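PDB 6LL8: inorganic pyrophosphatase from Shewanella sp. AS-11, which probably hydrolyses diphosphate to two phosphates with the help of divalent metal ions such as manganese. Local coordinates for residues 241-251 / 263-272. Sequence-based numbering, arbitrary orientation. Where two conformers were deposited one is given.
Sequences KVEGNRHSVLL and MLVVSDSADL
The antiparallel hairpin of strands 248-255 and 260-267, in the DHHA2 domain, illustrates how side chains close a strand pair where its backbone ladder ends. Val249 and Val266 form one hydrogen-bonded pair and Leu251 and Leu264 the next; just past the strand ends, Asp268 N donates to His247 O (2.9 Å, 166° at the hydrogen), a single bond that holds the two loops together. Between this bond and the Val249-Val266 pair, at the non-hydrogen-bonded pair, the hydroxyls Ser248 OG and Ser267 OG lie 2.7 Å apart in a hydrogen bond. The chain of polar contacts runs on both ways: His247 ND1 meets Ser248 OG in the plane of its ring, and Ser267 OG accepts from Ser269 N in an ST turn. Asp268 lays its CB over one face of the His247 imidazole, 3.9 Å from the centroid, while Phe306 of helix 294-307 meets this ring edge-to-face. The carboxylate of Asp268 serves Lys241, whose NZ meets OD1 at 2.8 Å, 41° out of the carboxylate plane. Extended as far as CE and turned at chi4 (-69°), the lysine passes CD over Val266 CG2 on its way to this salt bridge. A methionine in its place would probably leave Asp268 without this counter-charge and its carboxylate freer to turn. On the opposite face from Val249, Leu250 CD2 packs beside Val265 CG1 (3.7 Å) and tip to tip with Leu272 CD2, and helix 294-307 covers this side through Leu302. Val249, Val266 and Leu264 face Ile237 of helix 230-243 instead, giving the alpha/beta layering of a mixed sheet with helices on both faces.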
loop_
_atom_site.group_PDB
_atom_site.type_symbol
_atom_site.label_atom_id
_atom_site.label_comp_id
_atom_site.label_asym_id
_atom_site.label_seq_id
_atom_site.Cartn_x
_atom_site.Cartn_y
_atom_site.Cartn_z
ATOM N N LYS A 241 8.747 -18.080 3.333
ATOM C CA LYS A 241 8.164 -18.919 2.278
ATOM C C LYS A 241 7.616 -20.194 2.921
ATOM O O LYS A 241 6.489 -20.618 2.651
ATOM C CB LYS A 241 9.199 -19.217 1.201
ATOM C CG LYS A 241 8.699 -20.134 0.096
ATOM C CD LYS A 241 9.778 -20.430 -0.885
ATOM C CE LYS A 241 9.328 -21.376 -1.974
ATOM N NZ LYS A 241 9.097 -22.756 -1.466
ATOM N N VAL A 242 8.436 -20.857 3.723
ATOM C CA VAL A 242 8.064 -22.141 4.358
ATOM C C VAL A 242 6.958 -21.907 5.370
ATOM O O VAL A 242 5.972 -22.649 5.409
ATOM C CB VAL A 242 9.290 -22.792 5.022
ATOM C CG1 VAL A 242 8.873 -23.941 5.923
ATOM C CG2 VAL A 242 10.299 -23.185 3.975
ATOM N N GLU A 243 7.100 -20.870 6.187
ATOM C CA GLU A 243 6.139 -20.630 7.286
ATOM C C GLU A 243 4.723 -20.483 6.747
ATOM O O GLU A 243 3.787 -20.948 7.420
ATOM C CB GLU A 243 6.493 -19.378 8.063
ATOM C CG GLU A 243 7.753 -19.530 8.885
ATOM C CD GLU A 243 8.331 -18.226 9.399
ATOM O OE1 GLU A 243 7.561 -17.247 9.471
ATOM O OE2 GLU A 243 9.566 -18.184 9.707
ATOM N N GLY A 244 4.565 -19.872 5.574
ATOM C CA GLY A 244 3.224 -19.645 5.016
ATOM C C GLY A 244 2.903 -20.581 3.881
ATOM O O GLY A 244 1.878 -20.392 3.229
ATOM N N ASN A 245 3.720 -21.607 3.653
ATOM C CA ASN A 245 3.538 -22.564 2.536
ATOM C C ASN A 245 3.299 -21.768 1.253
ATOM O O ASN A 245 2.378 -22.040 0.471
ATOM C CB ASN A 245 2.394 -23.540 2.811
ATOM C CG ASN A 245 2.411 -24.738 1.890
ATOM O OD1 ASN A 245 3.455 -25.144 1.397
ATOM N ND2 ASN A 245 1.242 -25.319 1.656
ATOM N N ARG A 246 4.169 -20.814 1.007
ATOM C CA ARG A 246 4.043 -19.953 -0.181
ATOM C C ARG A 246 4.773 -20.558 -1.370
ATOM O O ARG A 246 5.829 -21.229 -1.215
ATOM C CB ARG A 246 4.608 -18.570 0.126
ATOM C CG ARG A 246 3.827 -17.799 1.178
ATOM C CD ARG A 246 4.429 -16.429 1.465
ATOM N NE ARG A 246 3.568 -15.636 2.319
ATOM C CZ ARG A 246 3.527 -15.716 3.640
ATOM N NH1 ARG A 246 4.353 -16.487 4.320
ATOM N NH2 ARG A 246 2.606 -15.052 4.299
ATOM N N HIS A 247 4.270 -20.320 -2.567
ATOM C CA HIS A 247 4.970 -20.657 -3.819
ATOM C C HIS A 247 6.237 -19.820 -3.928
ATOM O O HIS A 247 7.286 -20.329 -4.350
ATOM C CB HIS A 247 4.014 -20.467 -4.997
ATOM C CG HIS A 247 4.647 -20.720 -6.318
ATOM N ND1 HIS A 247 5.518 -19.835 -6.896
ATOM C CD2 HIS A 247 4.568 -21.796 -7.147
ATOM C CE1 HIS A 247 5.949 -20.358 -8.040
ATOM N NE2 HIS A 247 5.346 -21.564 -8.224
ATOM N N SER A 248 6.131 -18.527 -3.652
ATOM C CA SER A 248 7.225 -17.573 -3.859
ATOM C C SER A 248 7.179 -16.506 -2.769
ATOM O O SER A 248 6.082 -16.107 -2.351
ATOM C CB SER A 248 7.116 -16.891 -5.196
ATOM O OG SER A 248 7.173 -17.784 -6.296
ATOM N N VAL A 249 8.351 -16.003 -2.417
ATOM C CA VAL A 249 8.489 -14.736 -1.665
ATOM C C VAL A 249 9.473 -13.865 -2.406
ATOM O O VAL A 249 10.578 -14.321 -2.721
ATOM C CB VAL A 249 8.870 -14.905 -0.186
ATOM C CG1 VAL A 249 9.038 -13.543 0.460
ATOM C CG2 VAL A 249 7.857 -15.740 0.586
ATOM N N LEU A 250 9.051 -12.638 -2.684
ATOM C CA LEU A 250 9.858 -11.636 -3.398
ATOM C C LEU A 250 10.008 -10.444 -2.475
ATOM O O LEU A 250 9.046 -10.055 -1.808
ATOM C CB LEU A 250 9.137 -11.199 -4.683
ATOM C CG LEU A 250 8.558 -12.319 -5.541
ATOM C CD1 LEU A 250 7.859 -11.689 -6.740
ATOM C CD2 LEU A 250 9.590 -13.364 -5.930
ATOM N N LEU A 251 11.189 -9.851 -2.470
ATOM C CA LEU A 251 11.410 -8.603 -1.699
ATOM C C LEU A 251 12.038 -7.589 -2.627
ATOM O O LEU A 251 13.140 -7.806 -3.121
ATOM C CB LEU A 251 12.262 -8.850 -0.461
ATOM C CG LEU A 251 12.573 -7.617 0.386
ATOM C CD1 LEU A 251 11.306 -6.991 0.941
ATOM C CD2 LEU A 251 13.520 -7.961 1.520
ATOM N N MET A 263 15.309 -7.057 -6.820
ATOM C CA MET A 263 14.364 -8.033 -6.296
ATOM C C MET A 263 15.111 -9.244 -5.791
ATOM O O MET A 263 15.894 -9.839 -6.522
ATOM C CB MET A 263 13.365 -8.458 -7.366
ATOM C CG MET A 263 12.285 -9.390 -6.852
ATOM S SD MET A 263 11.202 -10.037 -8.142
ATOM C CE MET A 263 10.046 -8.676 -8.276
ATOM N N LEU A 264 14.862 -9.601 -4.547
ATOM C CA LEU A 264 15.334 -10.848 -3.921
ATOM C C LEU A 264 14.224 -11.877 -4.113
ATOM O O LEU A 264 13.050 -11.551 -3.821
ATOM C CB LEU A 264 15.645 -10.640 -2.442
ATOM C CG LEU A 264 16.552 -9.465 -2.090
ATOM C CD1 LEU A 264 16.789 -9.398 -0.587
ATOM C CD2 LEU A 264 17.852 -9.503 -2.842
ATOM N N VAL A 265 14.552 -13.095 -4.545
ATOM C CA VAL A 265 13.545 -14.080 -4.959
ATOM C C VAL A 265 13.840 -15.420 -4.310
ATOM O O VAL A 265 14.955 -15.963 -4.500
ATOM C CB VAL A 265 13.557 -14.237 -6.493
ATOM C CG1 VAL A 265 12.547 -15.285 -6.951
ATOM C CG2 VAL A 265 13.332 -12.905 -7.202
ATOM N N VAL A 266 12.839 -16.003 -3.694
ATOM C CA VAL A 266 12.816 -17.453 -3.379
ATOM C C VAL A 266 11.527 -18.018 -3.940
ATOM O O VAL A 266 10.477 -17.450 -3.704
ATOM C CB VAL A 266 12.981 -17.722 -1.874
ATOM C CG1 VAL A 266 14.364 -17.306 -1.427
ATOM C CG2 VAL A 266 11.934 -17.027 -1.031
ATOM N N SER A 267 11.617 -19.032 -4.773
ATOM C CA SER A 267 10.433 -19.488 -5.525
ATOM C C SER A 267 10.516 -20.972 -5.820
ATOM O O SER A 267 11.590 -21.470 -6.155
ATOM C CB SER A 267 10.337 -18.727 -6.812
ATOM O OG SER A 267 9.169 -19.062 -7.533
ATOM N N ASP A 268 9.370 -21.599 -5.838
ATOM C CA ASP A 268 9.210 -22.955 -6.403
ATOM C C ASP A 268 9.477 -22.977 -7.908
ATOM O O ASP A 268 9.699 -24.079 -8.425
ATOM C CB ASP A 268 7.827 -23.505 -6.063
ATOM C CG ASP A 268 7.657 -23.859 -4.595
ATOM O OD1 ASP A 268 8.667 -24.008 -3.880
ATOM O OD2 ASP A 268 6.506 -24.025 -4.166
ATOM N N SER A 269 9.390 -21.839 -8.597
ATOM C CA SER A 269 9.705 -21.749 -10.039
ATOM C C SER A 269 11.117 -21.194 -10.229
ATOM O O SER A 269 11.367 -20.014 -9.920
ATOM C CB SER A 269 8.716 -20.925 -10.789
ATOM O OG SER A 269 9.136 -20.813 -12.138
ATOM N N ALA A 270 12.012 -22.009 -10.783
ATOM C CA ALA A 270 13.420 -21.581 -10.954
ATOM C C ALA A 270 13.523 -20.442 -11.974
ATOM O O ALA A 270 14.521 -19.710 -11.932
ATOM C CB ALA A 270 14.293 -22.744 -11.350
ATOM N N ASP A 271 12.555 -20.285 -12.878
ATOM C CA ASP A 271 12.669 -19.275 -13.964
ATOM C C ASP A 271 11.627 -18.160 -13.789
ATOM O O ASP A 271 11.248 -17.504 -14.769
ATOM C CB ASP A 271 12.544 -19.943 -15.326
ATOM C CG ASP A 271 11.215 -20.643 -15.532
ATOM O OD1 ASP A 271 10.416 -20.719 -14.571
ATOM O OD2 ASP A 271 11.003 -21.138 -16.663
ATOM N N LEU A 272 11.186 -17.918 -12.557
ATOM C CA LEU A 272 10.055 -16.985 -12.311
ATOM C C LEU A 272 10.307 -15.642 -12.987
ATOM O O LEU A 272 9.406 -15.170 -13.707
ATOM C CB LEU A 272 9.904 -16.782 -10.804
ATOM C CG LEU A 272 8.664 -15.979 -10.419
ATOM C CD1 LEU A 272 7.405 -16.786 -10.607
ATOM C CD2 LEU A 272 8.750 -15.483 -8.986
#